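Long-range contacts in ionotropic glutamate receptor bacterial homologue (Nostoc punctiforme, PDB 2PYY), which binds L-glutamate as the ligand-binding core of a bacterial homologue of ionotropic glutamate receptors: residues Q77-S82 / G187-N192; A8-P13 / S48-L53. All coordinates share one frame; numbering follows the deposited sequence.

From the N terminus, strand 5-10 opens the first loop; helix 26-38 and strand 42-47 complete a beta-alpha-beta crossover, and the start of helix 50-58 closes contact 2 after 34 intervening residues. The chain then passes through strand 64-66, and contact 1 opens at the end of helix 73-78 and runs into strand 80-81. Its second segment arrives 104 residues later, at the end of strand 175-190. The two loops therefore follow in series, neither nesting nor crossing. In space they meet, with I189 CG2 3.9 Å from L53 CD2. Contact 2 ties a sheet strand to a helix beside the glutamate; contact 1 pairs strand 80-81 with the end of strand 175-190.

Contact 1 of 2, residues Q77-S82 / G187-N192; sequences QNFDFS and GIILPN
One face of the F81 ring is met by I189: its CG1 stands 4.2 Å from the centroid of the F81 ring and 26° off the ring normal, a CH-pi contact. G187 C lies at the ring edge, near its plane. The first torsion of I189 (chi1 -167°) sets CG1 anti to the backbone N and against the aromatic group. I189 CD1 lies 3.7 Å from F81 CZ. The F79 ring has L190 O near its plane at the edge, while F79 CB packs on I189 CG1; helix 50-58 covers F79 through I54, I57 and K58. The backbones pair as antiparallel strands. D80 and L190 form a hydrogen-bonded pair, with D80 N to L190 O at 2.8 Å and L190 N to D80 O at 2.7 Å. F81 and I189 follow as a non-hydrogen-bonded pair, and S82 N to I188 O (3.1 Å) continues the ladder. The short strand 80-81 thus borders the end of strand 175-190, a broken strand whose I189 also bonds through its backbone to G65 of strand 64-66; membership of solute-binding protein family 3 points to the two-lobed periplasmic-binding-protein fold. S82 OG accepts from I188 N at 3.3 Å in a nearly straight bond (167°), binding side chain to backbone beyond the strand pairing. The D80 and L190 side chains point to the opposite sheet face from those of F81 and I189. The D80 carboxylate forms salt bridges with K198 and R197 of the second subunit, which puts this edge at a subunit interface. A water donates to D80 OD2 (2.7 Å) and to P191 O (2.8 Å), and another joins N78 O to N192 N. N192 OD1, buried here, has no polar partner in the model.

Contact 2 of 2, residues A8-P13 / S48-L53; sequences ATRVIP and SSVPEL. With GLU (glutamic acid), chain E.
At the rim of the R10 guanidinium, V50 N lies in the plane, 3.0 Å from R10 NH1; both are donors, so the approach is no hydrogen bond. The side-chain carboxylate of the bound glutamate lies over one face, its CD 3.2 Å above the plane, but this exact placement is doubtful, the approach being too close in the model. R10 NH2 is 2.8 Å from the ligand OE1. S48 O is over the opposite face, 3.8 Å above it. V50 CG2 reaches 3.3 Å from the ligand CD, and I12 CD1 approaches the ligand OE2. CG of R10 is anti to the backbone N (chi1 180°), and the chain then bends at chi2 (-100°); R10 NE also makes a weak bond to V11 O. Around this shell, S49 is the N-cap of helix 50-58, its OG accepting from E52 N at 3.2 Å. S48 N donates to E52 OE2 (2.9 Å), which it meets from above the carboxylate plane, so E52 is bonded to S48 through its side chain and to S49 through its backbone N. One turn in, L53 CG packs 3.6 Å from A8 CB, seating the helix on strand 5-10. Further pocket residues, including R75, T118 and D158, hydrogen-bond the ligand. With the guanidinium and the helix N terminus both beside the carboxylate, the local field would probably favour a negatively charged ligand side chain.

Contact 1 of 2, residues Q77-S82 / G187-N192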
loop_
_atom_site.group_PDB
_atom_site.type_symbol
_atom_site.label_atom_id
_atom_site.label_comp_id
_atom_site.label_asym_id
_atom_site.label_seq_id
_atom_site.Cartn_x
_atom_site.Cartn_y
_atom_site.Cartn_z
ATOM N N GLN B 77 1.191 -9.700 0.537
ATOM C CA GLN B 77 1.962 -10.794 -0.019
ATOM C C GLN B 77 2.482 -11.750 1.049
ATOM O O GLN B 77 2.470 -12.970 0.868
ATOM C CB GLN B 77 3.131 -10.245 -0.827
ATOM C CG GLN B 77 3.924 -11.323 -1.545
ATOM C CD GLN B 77 5.056 -10.742 -2.363
ATOM O OE1 GLN B 77 4.824 -10.055 -3.363
ATOM N NE2 GLN B 77 6.291 -11.006 -1.937
ATOM N N ASN B 78 2.919 -11.203 2.174
ATOM C CA ASN B 78 3.463 -12.031 3.245
ATOM C C ASN B 78 2.613 -12.133 4.493
ATOM O O ASN B 78 2.906 -12.927 5.393
ATOM C CB ASN B 78 4.852 -11.523 3.612
ATOM C CG ASN B 78 5.808 -11.612 2.449
ATOM O OD1 ASN B 78 6.204 -12.702 2.049
ATOM N ND2 ASN B 78 6.169 -10.469 1.888
ATOM N N PHE B 79 1.555 -11.334 4.547
ATOM C CA PHE B 79 0.678 -11.341 5.708
ATOM C C PHE B 79 -0.791 -11.342 5.304
ATOM O O PHE B 79 -1.120 -11.152 4.139
ATOM C CB PHE B 79 1.002 -10.137 6.604
ATOM C CG PHE B 79 2.445 -10.085 7.039
ATOM C CD1 PHE B 79 3.408 -9.472 6.239
ATOM C CD2 PHE B 79 2.852 -10.726 8.208
ATOM C CE1 PHE B 79 4.757 -9.505 6.592
ATOM C CE2 PHE B 79 4.194 -10.766 8.570
ATOM C CZ PHE B 79 5.149 -10.155 7.758
ATOM N N ASP B 80 -1.664 -11.593 6.270
ATOM C CA ASP B 80 -3.095 -11.636 6.007
ATOM C C ASP B 80 -3.773 -10.427 6.663
ATOM O O ASP B 80 -3.263 -9.870 7.635
ATOM C CB ASP B 80 -3.692 -12.930 6.563
ATOM C CG ASP B 80 -4.488 -13.701 5.525
ATOM O OD1 ASP B 80 -4.882 -13.087 4.512
ATOM O OD2 ASP B 80 -4.736 -14.909 5.733
ATOM N N PHE B 81 -4.919 -10.033 6.121
ATOM C CA PHE B 81 -5.672 -8.910 6.647
ATOM C C PHE B 81 -7.140 -9.273 6.828
ATOM O O PHE B 81 -7.675 -10.101 6.097
ATOM C CB PHE B 81 -5.597 -7.709 5.698
ATOM C CG PHE B 81 -4.356 -6.878 5.850
ATOM C CD1 PHE B 81 -3.296 -7.024 4.968
ATOM C CD2 PHE B 81 -4.247 -5.954 6.879
ATOM C CE1 PHE B 81 -2.135 -6.257 5.107
ATOM C CE2 PHE B 81 -3.093 -5.181 7.031
ATOM C CZ PHE B 81 -2.038 -5.337 6.144
ATOM N N SER B 82 -7.776 -8.659 7.819
ATOM C CA SER B 82 -9.188 -8.871 8.046
ATOM C C SER B 82 -9.822 -7.930 7.034
ATOM O O SER B 82 -9.119 -7.289 6.240
ATOM C CB SER B 82 -9.591 -8.371 9.413
ATOM O OG SER B 82 -9.522 -6.953 9.431
ATOM N N GLY B 187 -6.751 -2.224 8.228
ATOM C CA GLY B 187 -7.260 -3.532 8.580
ATOM C C GLY B 187 -6.457 -4.068 9.746
ATOM O O GLY B 187 -5.496 -3.424 10.194
ATOM N N ILE B 188 -6.874 -5.216 10.268
ATOM C CA ILE B 188 -6.165 -5.872 11.363
ATOM C C ILE B 188 -5.192 -6.774 10.603
ATOM O O ILE B 188 -5.597 -7.480 9.668
ATOM C CB ILE B 188 -7.158 -6.693 12.251
ATOM C CG1 ILE B 188 -8.033 -5.715 13.055
ATOM C CG2 ILE B 188 -6.399 -7.621 13.213
ATOM C CD1 ILE B 188 -9.266 -6.352 13.755
ATOM N N ILE B 189 -3.907 -6.708 10.942
ATOM C CA ILE B 189 -2.923 -7.531 10.243
ATOM C C ILE B 189 -2.747 -8.818 11.036
ATOM O O ILE B 189 -2.668 -8.790 12.266
ATOM C CB ILE B 189 -1.568 -6.757 10.070
ATOM C CG1 ILE B 189 -0.660 -7.476 9.067
ATOM C CG2 ILE B 189 -0.887 -6.576 11.429
ATOM C CD1 ILE B 189 0.458 -6.599 8.514
ATOM N N LEU B 190 -2.694 -9.934 10.316
ATOM C CA LEU B 190 -2.586 -11.250 10.925
ATOM C C LEU B 190 -1.570 -12.086 10.178
ATOM O O LEU B 190 -1.234 -11.783 9.034
ATOM C CB LEU B 190 -3.938 -11.963 10.813
ATOM C CG LEU B 190 -5.172 -11.185 11.235
ATOM C CD1 LEU B 190 -6.300 -11.389 10.236
ATOM C CD2 LEU B 190 -5.567 -11.622 12.619
ATOM N N PRO B 191 -1.064 -13.150 10.819
ATOM C CA PRO B 191 -0.096 -14.003 10.134
ATOM C C PRO B 191 -0.883 -14.851 9.131
ATOM O O PRO B 191 -2.095 -14.998 9.272
ATOM C CB PRO B 191 0.493 -14.835 11.270
ATOM C CG PRO B 191 -0.629 -14.901 12.266
ATOM C CD PRO B 191 -1.170 -13.500 12.245
ATOM N N ASN B 192 -0.210 -15.381 8.117
ATOM C CA ASN B 192 -0.897 -16.215 7.135
ATOM C C ASN B 192 -1.560 -17.404 7.807
ATOM O O ASN B 192 -1.055 -17.909 8.807
ATOM C CB ASN B 192 0.076 -16.758 6.096
ATOM C CG ASN B 192 0.589 -15.687 5.166
ATOM O OD1 ASN B 192 -0.158 -14.797 4.741
ATOM N ND2 ASN B 192 1.875 -15.767 4.834
HETATM O O HOH W 1 2.528 -14.375 7.610
HETATM O O HOH W 2 -4.728 -15.252 8.378
#

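Contact 2 of 2, residues A8-P13 / S48-L53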
loop_
_atom_site.group_PDB
_atom_site.type_symbol
_atom_site.label_atom_id
_atom_site.label_comp_id
_atom_site.label_asym_id
_atom_site.label_seq_id
_atom_site.Cartn_x
_atom_site.Cartn_y
_atom_site.Cartn_z
ATOM N N ALA B 8 -0.446 -6.662 18.946
ATOM C CA ALA B 8 0.473 -5.552 18.746
ATOM C C ALA B 8 -0.326 -4.292 18.462
ATOM O O ALA B 8 -1.318 -4.331 17.731
ATOM C CB ALA B 8 1.407 -5.840 17.584
ATOM N N THR B 9 0.096 -3.180 19.057
ATOM C CA THR B 9 -0.559 -1.910 18.808
ATOM C C THR B 9 0.534 -0.880 18.550
ATOM O O THR B 9 1.695 -1.106 18.876
ATOM C CB THR B 9 -1.437 -1.443 20.002
ATOM O OG1 THR B 9 -0.617 -1.040 21.110
ATOM C CG2 THR B 9 -2.371 -2.562 20.434
ATOM N N ARG B 10 0.152 0.237 17.953
ATOM C CA ARG B 10 1.072 1.314 17.653
ATOM C C ARG B 10 0.278 2.582 17.960
ATOM O O ARG B 10 -0.882 2.725 17.560
ATOM C CB ARG B 10 1.488 1.233 16.180
ATOM C CG ARG B 10 2.453 2.304 15.715
ATOM C CD ARG B 10 1.702 3.393 14.980
ATOM N NE ARG B 10 2.528 4.560 14.701
ATOM C CZ ARG B 10 3.631 4.549 13.960
ATOM N NH1 ARG B 10 4.057 3.420 13.406
ATOM N NH2 ARG B 10 4.328 5.667 13.787
ATOM N N VAL B 11 0.901 3.474 18.720
ATOM C CA VAL B 11 0.293 4.734 19.123
ATOM C C VAL B 11 0.184 5.696 17.945
ATOM O O VAL B 11 1.182 6.067 17.338
ATOM C CB VAL B 11 1.112 5.382 20.257
ATOM C CG1 VAL B 11 0.458 6.697 20.700
ATOM C CG2 VAL B 11 1.197 4.413 21.439
ATOM N N ILE B 12 -1.046 6.083 17.625
ATOM C CA ILE B 12 -1.318 6.997 16.521
ATOM C C ILE B 12 -2.751 7.525 16.673
ATOM O O ILE B 12 -3.701 6.927 16.180
ATOM C CB ILE B 12 -1.146 6.283 15.144
ATOM C CG1 ILE B 12 -1.552 7.234 14.011
ATOM C CG2 ILE B 12 -1.951 4.983 15.110
ATOM C CD1 ILE B 12 -0.579 7.218 12.852
ATOM N N PRO B 13 -2.920 8.647 17.390
ATOM C CA PRO B 13 -4.243 9.237 17.604
ATOM C C PRO B 13 -4.895 9.726 16.323
ATOM O O PRO B 13 -4.216 10.144 15.387
ATOM C CB PRO B 13 -3.968 10.356 18.613
ATOM C CG PRO B 13 -2.552 10.739 18.336
ATOM C CD PRO B 13 -1.886 9.386 18.129
ATOM N N SER B 48 6.924 0.652 18.244
ATOM C CA SER B 48 7.262 2.010 17.857
ATOM C C SER B 48 7.025 2.446 16.411
ATOM O O SER B 48 7.069 3.641 16.109
ATOM C CB SER B 48 8.728 2.256 18.215
ATOM O OG SER B 48 9.059 3.630 18.109
ATOM N N SER B 49 6.777 1.495 15.525
ATOM C CA SER B 49 6.574 1.827 14.130
ATOM C C SER B 49 5.830 0.684 13.471
ATOM O O SER B 49 5.734 -0.411 14.025
ATOM C CB SER B 49 7.923 2.025 13.415
ATOM O OG SER B 49 8.630 0.779 13.309
ATOM N N VAL B 50 5.318 0.936 12.277
ATOM C CA VAL B 50 4.599 -0.085 11.546
ATOM C C VAL B 50 5.513 -1.265 11.207
ATOM O O VAL B 50 5.142 -2.409 11.439
ATOM C CB VAL B 50 3.991 0.512 10.280
ATOM C CG1 VAL B 50 3.359 -0.587 9.431
ATOM C CG2 VAL B 50 2.921 1.532 10.681
ATOM N N PRO B 51 6.710 -1.006 10.642
ATOM C CA PRO B 51 7.553 -2.170 10.336
ATOM C C PRO B 51 7.930 -2.971 11.584
ATOM O O PRO B 51 8.014 -4.200 11.541
ATOM C CB PRO B 51 8.752 -1.558 9.604
ATOM C CG PRO B 51 8.748 -0.111 10.029
ATOM C CD PRO B 51 7.285 0.238 10.102
ATOM N N GLU B 52 8.120 -2.270 12.696
ATOM C CA GLU B 52 8.452 -2.923 13.955
ATOM C C GLU B 52 7.273 -3.818 14.374
ATOM O O GLU B 52 7.467 -4.926 14.873
ATOM C CB GLU B 52 8.723 -1.868 15.023
ATOM C CG GLU B 52 9.767 -2.245 16.042
ATOM C CD GLU B 52 10.043 -1.098 17.018
ATOM O OE1 GLU B 52 11.011 -0.343 16.785
ATOM O OE2 GLU B 52 9.266 -0.958 17.994
ATOM N N LEU B 53 6.050 -3.336 14.165
ATOM C CA LEU B 53 4.868 -4.120 14.497
ATOM C C LEU B 53 4.755 -5.328 13.555
ATOM O O LEU B 53 4.473 -6.454 13.986
ATOM C CB LEU B 53 3.606 -3.247 14.400
ATOM C CG LEU B 53 2.253 -3.926 14.650
ATOM C CD1 LEU B 53 1.280 -2.960 15.336
ATOM C CD2 LEU B 53 1.693 -4.425 13.332
HETATM N N GLU E . -1.295 3.942 7.762
HETATM C CA GLU E . 0.193 4.026 7.831
HETATM C C GLU E . 0.806 2.689 7.426
HETATM O O GLU E . 0.115 1.660 7.587
HETATM C CB GLU E . 0.637 4.375 9.252
HETATM C CG GLU E . 2.138 4.605 9.397
HETATM C CD GLU E . 2.572 4.797 10.844
HETATM O OE1 GLU E . 3.731 5.203 11.068
HETATM O OE2 GLU E . 1.755 4.537 11.753
HETATM O OXT GLU E . 1.964 2.679 6.962
#